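Local structure of uncharacterized protein (Kribbella flavida, 4GB5) at residues E7-E12 with D130-S135; I14-R19 with R34-D39. The protein is of unknown function but has a SnoaL-like domain of the NTF2 superfamily, a fold that often carries a ligand pocket or enzyme active site. All coordinates share one frame; numbering follows the deposited sequence. Where two conformers were deposited one is given.

Interaction 1: residues E7-E12 with D130-S135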
loop_
_atom_site.group_PDB
_atom_site.type_symbol
_atom_site.label_atom_id
_atom_site.label_comp_id
_atom_site.label_asym_id
_atom_site.label_seq_id
_atom_site.Cartn_x
_atom_site.Cartn_y
_atom_site.Cartn_z
ATOM N N GLU A 7 14.824 -15.074 6.889
ATOM C CA GLU A 7 14.166 -14.349 5.812
ATOM C C GLU A 7 12.905 -15.051 5.378
ATOM O O GLU A 7 11.963 -14.398 4.969
ATOM C CB GLU A 7 15.095 -14.082 4.628
ATOM C CG GLU A 7 16.173 -13.041 4.934
ATOM C CD GLU A 7 15.616 -11.741 5.510
ATOM O OE1 GLU A 7 14.509 -11.320 5.100
ATOM O OE2 GLU A 7 16.273 -11.167 6.407
ATOM N N THR A 8 12.859 -16.377 5.493
ATOM C CA THR A 8 11.613 -17.049 5.189
ATOM C C THR A 8 10.583 -16.678 6.238
ATOM O O THR A 8 9.440 -16.409 5.911
ATOM C CB THR A 8 11.772 -18.560 5.115
ATOM O OG1 THR A 8 12.724 -18.881 4.080
ATOM C CG2 THR A 8 10.431 -19.208 4.818
ATOM N N ASP A 9 10.994 -16.648 7.501
ATOM C CA ASP A 9 10.078 -16.241 8.573
ATOM C C ASP A 9 9.546 -14.838 8.340
ATOM O O ASP A 9 8.362 -14.588 8.455
ATOM C CB ASP A 9 10.787 -16.261 9.939
ATOM C CG ASP A 9 11.043 -17.636 10.446
ATOM O OD1 ASP A 9 10.240 -18.564 10.164
ATOM O OD2 ASP A 9 12.080 -17.827 11.132
ATOM N N ARG A 10 10.425 -13.908 7.991
ATOM C CA ARG A 10 10.005 -12.531 7.725
ATOM C C ARG A 10 9.002 -12.481 6.608
ATOM O O ARG A 10 7.992 -11.802 6.721
ATOM C CB ARG A 10 11.206 -11.640 7.348
ATOM C CG ARG A 10 10.782 -10.176 7.150
ATOM C CD ARG A 10 11.765 -9.346 6.377
ATOM N NE ARG A 10 13.119 -9.481 6.871
ATOM C CZ ARG A 10 13.749 -8.612 7.656
ATOM N NH1 ARG A 10 13.128 -7.537 8.127
ATOM N NH2 ARG A 10 15.015 -8.846 7.994
ATOM N N ALA A 11 9.295 -13.159 5.513
ATOM C CA ALA A 11 8.384 -13.115 4.364
ATOM C C ALA A 11 7.006 -13.726 4.731
ATOM O O ALA A 11 5.970 -13.205 4.325
ATOM C CB ALA A 11 9.003 -13.822 3.155
ATOM N N GLU A 12 7.004 -14.801 5.501
ATOM C CA GLU A 12 5.767 -15.445 5.913
ATOM C C GLU A 12 4.966 -14.542 6.851
ATOM O O GLU A 12 3.718 -14.482 6.761
ATOM C CB GLU A 12 6.026 -16.829 6.521
ATOM C CG GLU A 12 6.411 -17.889 5.480
ATOM C CD GLU A 12 6.710 -19.240 6.084
ATOM O OE1 GLU A 12 6.641 -19.366 7.325
ATOM O OE2 GLU A 12 6.998 -20.182 5.305
ATOM N N ASP A 130 1.713 -25.035 12.708
ATOM C CA ASP A 130 1.130 -24.879 11.378
ATOM C C ASP A 130 1.532 -23.546 10.723
ATOM O O ASP A 130 0.886 -23.067 9.794
ATOM C CB ASP A 130 -0.395 -24.972 11.459
ATOM C CG ASP A 130 -0.870 -26.345 11.880
ATOM O OD1 ASP A 130 -0.568 -27.322 11.157
ATOM O OD2 ASP A 130 -1.541 -26.443 12.931
ATOM N N GLY A 131 2.619 -22.961 11.211
ATOM C CA GLY A 131 3.146 -21.743 10.629
ATOM C C GLY A 131 2.899 -20.515 11.496
ATOM O O GLY A 131 2.293 -20.588 12.572
ATOM N N TRP A 132 3.406 -19.383 11.042
ATOM C CA TRP A 132 3.233 -18.128 11.768
ATOM C C TRP A 132 1.769 -17.752 11.884
ATOM O O TRP A 132 0.992 -17.905 10.916
ATOM C CB TRP A 132 4.031 -17.007 11.122
ATOM C CG TRP A 132 5.514 -17.139 11.356
ATOM C CD1 TRP A 132 6.435 -17.745 10.526
ATOM C CD2 TRP A 132 6.252 -16.691 12.509
ATOM N NE1 TRP A 132 7.687 -17.689 11.097
ATOM C CE2 TRP A 132 7.606 -17.034 12.303
ATOM C CE3 TRP A 132 5.903 -15.982 13.670
ATOM C CZ2 TRP A 132 8.607 -16.723 13.233
ATOM C CZ3 TRP A 132 6.896 -15.684 14.604
ATOM C CH2 TRP A 132 8.232 -16.060 14.375
ATOM N N ARG A 133 1.405 -17.191 13.039
ATOM C CA ARG A 133 0.063 -16.664 13.257
ATOM C C ARG A 133 0.129 -15.368 14.044
ATOM O O ARG A 133 1.021 -15.175 14.883
ATOM C CB ARG A 133 -0.775 -17.665 14.115
ATOM C CG ARG A 133 -1.088 -19.032 13.460
ATOM C CD ARG A 133 -2.002 -18.893 12.262
ATOM N NE ARG A 133 -2.400 -20.192 11.717
ATOM C CZ ARG A 133 -1.695 -20.892 10.848
ATOM N NH1 ARG A 133 -0.544 -20.462 10.389
ATOM N NH2 ARG A 133 -2.187 -22.050 10.405
ATOM N N LEU A 134 -0.822 -14.487 13.787
ATOM C CA LEU A 134 -0.923 -13.241 14.523
ATOM C C LEU A 134 -1.668 -13.497 15.842
ATOM O O LEU A 134 -2.845 -13.885 15.842
ATOM C CB LEU A 134 -1.671 -12.181 13.697
ATOM C CG LEU A 134 -0.997 -11.664 12.433
ATOM C CD1 LEU A 134 -1.866 -10.699 11.682
ATOM C CD2 LEU A 134 0.323 -10.998 12.784
ATOM N N SER A 135 -0.972 -13.282 16.949
ATOM C CA SER A 135 -1.480 -13.561 18.295
ATOM C C SER A 135 -2.001 -12.331 19.021
ATOM O O SER A 135 -2.746 -12.459 19.975
ATOM C CB SER A 135 -0.380 -14.195 19.153
ATOM O OG SER A 135 0.779 -13.368 19.116
#
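Glu-12 and Trp-132 mark the closest backbone approach, with their CA atoms 6.9 Å apart. Residues 7-12 belong to the long N-terminal helix 6-25, and residues 131-135 open strand 131-145. No backbone hydrogen bond joins the two segments, so side chains bridge the gap. The indole of Trp-132 does most of this. Its CG lies anti to its own carbonyl carbon (chi1 -73°), which carries the ring across to the helix. Trp-132 NE1 donates to Asp-9 OD1 at 2.9 Å, and the bond is nearly straight at 170°. The acceptor lies in the indole plane, but the donor stands well above the carboxylate plane. Asp-9 OD1 also forms a salt bridge with Arg-127 of strand 114-128. The buried oxygen is therefore held by an indole N-H and a guanidinium, which probably favours the charged carboxylate. This is the helix-on-curved-sheet packing of the NTF2-like alpha+beta fold, with Trp-132 projecting from the sheet to the helix. Ile-13 and Leu-16 also pack against the Trp-132 side chain. A leucine in place of Trp-132 would probably leave Asp-9 without its indole N-H and open a gap beneath the helix. Glu-12 meets the pyrrole edge near the ring plane. In one of its two conformers the extended chain brings Glu-12 OE1 to 3.6 Å from Trp-132 CD1, with the carboxylate turned steeply against the ring.

Interaction 2: residues I14-R19 with R34-D39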
loop_
_atom_site.group_PDB
_atom_site.type_symbol
_atom_site.label_atom_id
_atom_site.label_comp_id
_atom_site.label_asym_id
_atom_site.label_seq_id
_atom_site.Cartn_x
_atom_site.Cartn_y
_atom_site.Cartn_z
ATOM N N ILE A 14 5.152 -11.187 6.882
ATOM C CA ILE A 14 4.585 -10.119 6.053
ATOM C C ILE A 14 3.365 -10.646 5.306
ATOM O O ILE A 14 2.330 -9.961 5.242
ATOM C CB ILE A 14 5.649 -9.451 5.147
ATOM C CG1 ILE A 14 6.627 -8.700 6.016
ATOM C CG2 ILE A 14 5.005 -8.495 4.125
ATOM C CD1 ILE A 14 7.839 -8.156 5.338
ATOM N N GLU A 15 3.453 -11.830 4.743
ATOM C CA GLU A 15 2.316 -12.391 3.999
ATOM C C GLU A 15 1.111 -12.550 4.883
ATOM O O GLU A 15 -0.024 -12.433 4.410
ATOM C CB GLU A 15 2.721 -13.729 3.401
ATOM C CG GLU A 15 1.689 -14.384 2.573
ATOM C CD GLU A 15 2.234 -15.573 1.815
ATOM O OE1 GLU A 15 2.885 -15.400 0.751
ATOM O OE2 GLU A 15 2.014 -16.693 2.315
ATOM N N LEU A 16 1.286 -12.815 6.175
ATOM C CA LEU A 16 0.129 -12.917 7.066
ATOM C C LEU A 16 -0.727 -11.693 7.047
ATOM O O LEU A 16 -1.953 -11.774 7.238
ATOM C CB LEU A 16 0.512 -13.082 8.529
ATOM C CG LEU A 16 0.832 -14.455 9.014
ATOM C CD1 LEU A 16 1.296 -14.384 10.441
ATOM C CD2 LEU A 16 -0.430 -15.305 8.939
ATOM N N PHE A 17 -0.108 -10.532 6.829
ATOM C CA PHE A 17 -0.876 -9.299 6.752
ATOM C C PHE A 17 -1.716 -9.217 5.484
ATOM O O PHE A 17 -2.767 -8.580 5.491
ATOM C CB PHE A 17 0.043 -8.077 6.908
ATOM C CG PHE A 17 0.465 -7.887 8.303
ATOM C CD1 PHE A 17 -0.254 -7.008 9.125
ATOM C CD2 PHE A 17 1.512 -8.577 8.864
ATOM C CE1 PHE A 17 0.084 -6.806 10.439
ATOM C CE2 PHE A 17 1.836 -8.415 10.185
ATOM C CZ PHE A 17 1.137 -7.512 10.995
ATOM N N GLY A 18 -1.278 -9.854 4.396
ATOM C CA GLY A 18 -2.116 -9.986 3.203
ATOM C C GLY A 18 -3.352 -10.832 3.499
ATOM O O GLY A 18 -4.473 -10.457 3.151
ATOM N N ARG A 19 -3.143 -11.965 4.155
ATOM C CA ARG A 19 -4.234 -12.834 4.548
ATOM C C ARG A 19 -5.149 -12.161 5.578
ATOM O O ARG A 19 -6.382 -12.349 5.557
ATOM C CB ARG A 19 -3.688 -14.158 5.086
ATOM C CG ARG A 19 -2.845 -14.953 4.091
ATOM C CD ARG A 19 -2.740 -16.406 4.516
ATOM N NE ARG A 19 -2.810 -17.326 3.381
ATOM C CZ ARG A 19 -1.758 -17.863 2.776
ATOM N NH1 ARG A 19 -1.929 -18.688 1.760
ATOM N NH2 ARG A 19 -0.533 -17.583 3.190
ATOM N N ARG A 34 -8.521 -18.960 11.062
ATOM C CA ARG A 34 -7.703 -20.019 11.621
ATOM C C ARG A 34 -6.320 -20.114 11.002
ATOM O O ARG A 34 -5.390 -20.598 11.626
ATOM C CB ARG A 34 -8.408 -21.367 11.460
ATOM C CG ARG A 34 -9.773 -21.397 12.048
ATOM C CD ARG A 34 -9.786 -22.079 13.400
ATOM N NE ARG A 34 -10.943 -21.651 14.184
ATOM C CZ ARG A 34 -10.975 -21.582 15.510
ATOM N NH1 ARG A 34 -9.909 -21.919 16.242
ATOM N NH2 ARG A 34 -12.082 -21.165 16.110
ATOM N N ARG A 35 -6.217 -19.670 9.756
ATOM C CA ARG A 35 -4.944 -19.654 9.045
ATOM C C ARG A 35 -4.107 -18.441 9.378
ATOM O O ARG A 35 -2.908 -18.381 9.076
ATOM C CB ARG A 35 -5.220 -19.654 7.547
ATOM C CG ARG A 35 -6.015 -20.901 7.175
ATOM C CD ARG A 35 -6.160 -21.075 5.685
ATOM N NE ARG A 35 -7.053 -22.204 5.418
ATOM C CZ ARG A 35 -6.685 -23.481 5.351
ATOM N NH1 ARG A 35 -5.415 -23.830 5.497
ATOM N NH2 ARG A 35 -7.602 -24.417 5.117
ATOM N N VAL A 36 -4.739 -17.415 9.944
ATOM C CA VAL A 36 -4.057 -16.143 10.246
ATOM C C VAL A 36 -3.736 -15.873 11.707
ATOM O O VAL A 36 -2.727 -15.259 12.019
ATOM C CB VAL A 36 -4.908 -14.969 9.711
ATOM C CG1 VAL A 36 -4.379 -13.609 10.044
ATOM C CG2 VAL A 36 -5.048 -15.105 8.195
ATOM N N HIS A 37 -4.631 -16.314 12.582
ATOM C CA HIS A 37 -4.594 -15.977 14.014
ATOM C C HIS A 37 -4.434 -17.186 14.919
ATOM O O HIS A 37 -4.801 -18.327 14.576
ATOM C CB HIS A 37 -5.926 -15.285 14.366
ATOM C CG HIS A 37 -6.093 -13.940 13.715
ATOM N ND1 HIS A 37 -5.258 -12.883 14.009
ATOM C CD2 HIS A 37 -6.998 -13.471 12.826
ATOM C CE1 HIS A 37 -5.610 -11.836 13.286
ATOM N NE2 HIS A 37 -6.674 -12.153 12.574
ATOM N N THR A 38 -3.879 -16.918 16.090
ATOM C CA THR A 38 -3.977 -17.887 17.165
ATOM C C THR A 38 -5.386 -17.941 17.791
ATOM O O THR A 38 -6.238 -17.074 17.568
ATOM C CB THR A 38 -2.980 -17.541 18.291
ATOM O OG1 THR A 38 -3.246 -16.231 18.758
ATOM C CG2 THR A 38 -1.521 -17.579 17.824
ATOM N N ASP A 39 -5.629 -18.991 18.580
ATOM C CA ASP A 39 -6.869 -19.150 19.339
ATOM C C ASP A 39 -6.436 -19.500 20.747
ATOM O O ASP A 39 -5.962 -20.606 20.967
ATOM C CB ASP A 39 -7.715 -20.287 18.768
ATOM C CG ASP A 39 -9.113 -20.334 19.350
ATOM O OD1 ASP A 39 -9.423 -19.505 20.240
ATOM O OD2 ASP A 39 -9.888 -21.247 18.956
#
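Leu-16 and Val-36 form the centre of this contact, their CA atoms 6.2 Å apart. Residues 14-19 continue helix 6-25. Residues 34-36 close the short helix 32-36, and the chain then passes into strand 37-38.

The direct contacts are van der Waals. Leu-16 reaches across with one methyl, CD2, which lies 3.8 Å from Val-36 O. The same Leu-16 CD2 is 4.4 Å from Val-36 CG1, a looser apolar contact. Val-36 spreads its two methyls to different neighbours. Its CG1 is anti to the backbone N (chi1 176°), which leaves CG2 to meet the long helix one turn on from Leu-16. There Val-36 CG2 packs 3.5 Å from Arg-19 CB, so the arginine contributes the aliphatic base of its chain. Val-36 CG1 also sits over the centre of one face of the His-37 ring. Tyr-20 and Ile-23 of helix 6-25 add to the cover of Val-36.

The charged groups are paired within their own parts of the chain. In one of two Arg-19 conformers, Arg-19 NH2 lies 2.8 Å from Glu-15 OE2 in a salt bridge with weak hydrogen-bond geometry. Arg-34 NH1 bonds Asp-39 OD2 at 2.8 Å, tying the short helix to the corner after strand 37-38. Arg-35 starts toward the long helix, but its end turns away to a salt bridge with Asp-31.

No hydrogen bond or salt bridge crosses between the segments. The direct contact therefore rests on apolar fit, and the position of 34-39 probably also depends on its bonds to strand 131-145. Each arginine facing the other segment probably has its charge offset by an acid of its own, Glu-15 for Arg-19 and Asp-31 for Arg-35.

Overall arrangement
The centres of the two interactions lie 8 Å apart, on the same side of the chain's centre. Both use helix 6-25: interaction 1 takes its first turns and interaction 2 the turns after them. Along the chain, interaction 2 is nested inside the loop closed by interaction 1. The second segments also meet. Leu-134 N lies 2.7 Å from Val-36 O, a probable hydrogen bond, and Arg-133 NE probably bonds Arg-34 O. Strand 131-145 is thus bonded to the end of helix 32-36 while the long helix packs on both. Both contacts also touch the third subunit, which places this helix at a subunit interface as well as against its own sheet.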